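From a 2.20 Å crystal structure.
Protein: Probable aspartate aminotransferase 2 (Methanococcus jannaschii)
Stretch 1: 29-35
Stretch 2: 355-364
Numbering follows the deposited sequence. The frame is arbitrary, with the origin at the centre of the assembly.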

# COMPACT_ATOMS: atom_id res chain seq x y z
N LYS A 29 30.97 17.94 2.12
CA LYS A 29 31.33 17.95 0.71
C LYS A 29 30.07 17.99 -0.15
O LYS A 29 29.19 17.14 -0.01
CB LYS A 29 32.16 16.71 0.36
CG LYS A 29 33.47 16.62 1.11
CD LYS A 29 34.16 15.28 0.91
CE LYS A 29 35.43 15.19 1.75
NZ LYS A 29 36.09 13.86 1.67
N LYS A 30 29.99 18.98 -1.03
CA LYS A 30 28.83 19.12 -1.90
C LYS A 30 28.77 18.03 -2.96
O LYS A 30 29.52 18.04 -3.93
CB LYS A 30 28.83 20.50 -2.55
CG LYS A 30 28.52 21.63 -1.58
CD LYS A 30 28.29 22.96 -2.29
CE LYS A 30 27.89 24.05 -1.31
NZ LYS A 30 27.61 25.34 -2.00
N VAL A 31 27.85 17.09 -2.76
CA VAL A 31 27.65 15.97 -3.66
C VAL A 31 26.56 16.28 -4.68
O VAL A 31 25.47 16.70 -4.31
CB VAL A 31 27.24 14.70 -2.89
CG1 VAL A 31 26.83 13.61 -3.86
CG2 VAL A 31 28.39 14.23 -2.01
N ILE A 32 26.87 16.09 -5.96
CA ILE A 32 25.88 16.33 -7.01
C ILE A 32 25.12 15.04 -7.28
O ILE A 32 25.70 14.05 -7.74
CB ILE A 32 26.53 16.83 -8.32
CG1 ILE A 32 27.15 18.21 -8.09
CG2 ILE A 32 25.47 16.90 -9.42
CD1 ILE A 32 27.83 18.79 -9.31
N HIS A 33 23.83 15.06 -6.99
CA HIS A 33 22.96 13.90 -7.17
C HIS A 33 22.35 13.74 -8.56
O HIS A 33 21.47 14.52 -8.97
CB HIS A 33 21.84 13.95 -6.13
CG HIS A 33 22.31 13.75 -4.72
ND1 HIS A 33 22.53 12.50 -4.18
CD2 HIS A 33 22.62 14.64 -3.75
CE1 HIS A 33 22.95 12.63 -2.94
NE2 HIS A 33 23.01 13.92 -2.65
N LEU A 34 22.81 12.73 -9.29
CA LEU A 34 22.29 12.44 -10.62
C LEU A 34 21.77 11.01 -10.61
O LEU A 34 21.82 10.31 -11.63
CB LEU A 34 23.38 12.57 -11.68
CG LEU A 34 24.01 13.96 -11.84
CD1 LEU A 34 24.93 13.95 -13.04
CD2 LEU A 34 22.91 15.00 -12.02
N GLU A 35 21.26 10.59 -9.46
CA GLU A 35 20.74 9.24 -9.28
C GLU A 35 19.31 9.29 -8.73
O GLU A 35 18.74 8.25 -8.38
CB GLU A 35 21.63 8.45 -8.32
CG GLU A 35 21.34 8.68 -6.83
CD GLU A 35 21.69 10.08 -6.34
OE1 GLU A 35 21.77 11.02 -7.15
OE2 GLU A 35 21.87 10.25 -5.11
N GLU A 355 21.51 23.96 -13.13
CA GLU A 355 22.85 24.32 -12.68
C GLU A 355 23.61 23.14 -12.07
O GLU A 355 24.75 22.87 -12.44
CB GLU A 355 22.77 25.46 -11.67
CG GLU A 355 21.87 25.17 -10.49
CD GLU A 355 21.74 26.35 -9.55
OE1 GLU A 355 22.77 26.80 -9.00
OE2 GLU A 355 20.60 26.83 -9.36
N ASN A 356 22.97 22.42 -11.14
CA ASN A 356 23.61 21.26 -10.52
C ASN A 356 24.03 20.25 -11.58
O ASN A 356 25.10 19.65 -11.49
CB ASN A 356 22.66 20.60 -9.52
CG ASN A 356 22.48 21.42 -8.25
OD1 ASN A 356 21.65 21.09 -7.40
ND2 ASN A 356 23.26 22.48 -8.11
N ILE A 357 23.19 20.05 -12.59
CA ILE A 357 23.50 19.10 -13.65
C ILE A 357 24.72 19.56 -14.46
O ILE A 357 25.56 18.74 -14.84
CB ILE A 357 22.29 18.92 -14.60
CG1 ILE A 357 21.11 18.32 -13.82
CG2 ILE A 357 22.66 17.99 -15.76
CD1 ILE A 357 19.85 18.14 -14.64
N LYS A 358 24.81 20.86 -14.72
CA LYS A 358 25.94 21.40 -15.47
C LYS A 358 27.26 21.11 -14.76
O LYS A 358 28.17 20.51 -15.35
CB LYS A 358 25.79 22.91 -15.65
CG LYS A 358 27.03 23.56 -16.26
CD LYS A 358 26.95 25.08 -16.23
CE LYS A 358 25.89 25.58 -17.20
NZ LYS A 358 26.30 25.31 -18.61
N GLU A 359 27.36 21.53 -13.51
CA GLU A 359 28.58 21.30 -12.74
C GLU A 359 28.85 19.80 -12.65
O GLU A 359 30.00 19.36 -12.71
CB GLU A 359 28.45 21.89 -11.34
CG GLU A 359 29.67 21.67 -10.48
CD GLU A 359 29.78 22.68 -9.36
OE1 GLU A 359 28.80 22.83 -8.60
OE2 GLU A 359 30.85 23.32 -9.24
N GLY A 360 27.78 19.03 -12.53
CA GLY A 360 27.92 17.59 -12.45
C GLY A 360 28.55 17.04 -13.71
O GLY A 360 29.47 16.22 -13.65
N LEU A 361 28.07 17.49 -14.86
CA LEU A 361 28.61 17.04 -16.14
C LEU A 361 30.04 17.55 -16.33
O LEU A 361 30.91 16.82 -16.81
CB LEU A 361 27.70 17.50 -17.28
CG LEU A 361 26.36 16.77 -17.42
CD1 LEU A 361 25.53 17.41 -18.51
CD2 LEU A 361 26.61 15.30 -17.73
N GLU A 362 30.28 18.80 -15.95
CA GLU A 362 31.61 19.38 -16.08
C GLU A 362 32.63 18.57 -15.30
O GLU A 362 33.72 18.29 -15.79
CB GLU A 362 31.60 20.83 -15.60
CG GLU A 362 31.08 21.83 -16.62
CD GLU A 362 32.02 22.01 -17.80
OE1 GLU A 362 32.30 21.03 -18.52
OE2 GLU A 362 32.48 23.15 -18.02
N ARG A 363 32.28 18.19 -14.07
CA ARG A 363 33.18 17.40 -13.24
C ARG A 363 33.53 16.09 -13.95
O ARG A 363 34.69 15.68 -13.98
CB ARG A 363 32.53 17.08 -11.89
CG ARG A 363 32.31 18.29 -11.00
CD ARG A 363 31.79 17.85 -9.63
NE ARG A 363 31.48 18.99 -8.77
CZ ARG A 363 31.01 18.88 -7.53
NH1 ARG A 363 30.80 17.69 -7.00
NH2 ARG A 363 30.75 19.97 -6.83
N ILE A 364 32.52 15.44 -14.52
CA ILE A 364 32.73 14.18 -15.23
C ILE A 364 33.69 14.40 -16.40
O ILE A 364 34.50 13.53 -16.72
CB ILE A 364 31.40 13.60 -15.75
CG1 ILE A 364 30.46 13.32 -14.57
CG2 ILE A 364 31.66 12.32 -16.54
CD1 ILE A 364 29.08 12.85 -14.97

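Residues 355-364 form one continuous stretch of helix, against which the segment 29-35, with a short strand at Ile32-His33, lies, far away in sequence; the backbones come nearest where Ile32 CA is 5.9 Å from Gly360 CA. Along the helix, Glu355 stays out of reach, and the first contact is made by the backbone of Asn356, whose O lies 3.5 Å from Ile32 CG2 while accepting the helical hydrogen bond from Gly360 N (2.9 Å). Ile357 points its CA-to-CB bond away from the other stretch, yet its CG1 still meets Leu34 CD2 at 4.2 Å, an apolar contact between two buried side chains. The CA-to-CB bond of Lys358 points away, and the residue makes no contact here. The aliphatic part of Glu359 borders Ile32, with CG 3.6 Å from CD1. Gly360 is the low point of the helix surface: Ile32 CD1 comes within 3.2 Å of Gly360 N, and a CB here would sit 3.0 Å from Ile32 CG2, a clash, and tightly against Leu34 CD1 at 3.5 Å. One turn on, the CA-to-CB bond of Arg363 points toward the other stretch. Ile32 CD1 covers one face of its guanidinium, 3.6 Å from CZ, while at the edge NH1 donates a weak hydrogen bond to Lys30 O (3.3 Å, 165°). A long salt bridge, Arg363 NH2 to Glu359 OE1 at 3.9 Å, links the two helix side chains that both touch Ile32 CD1.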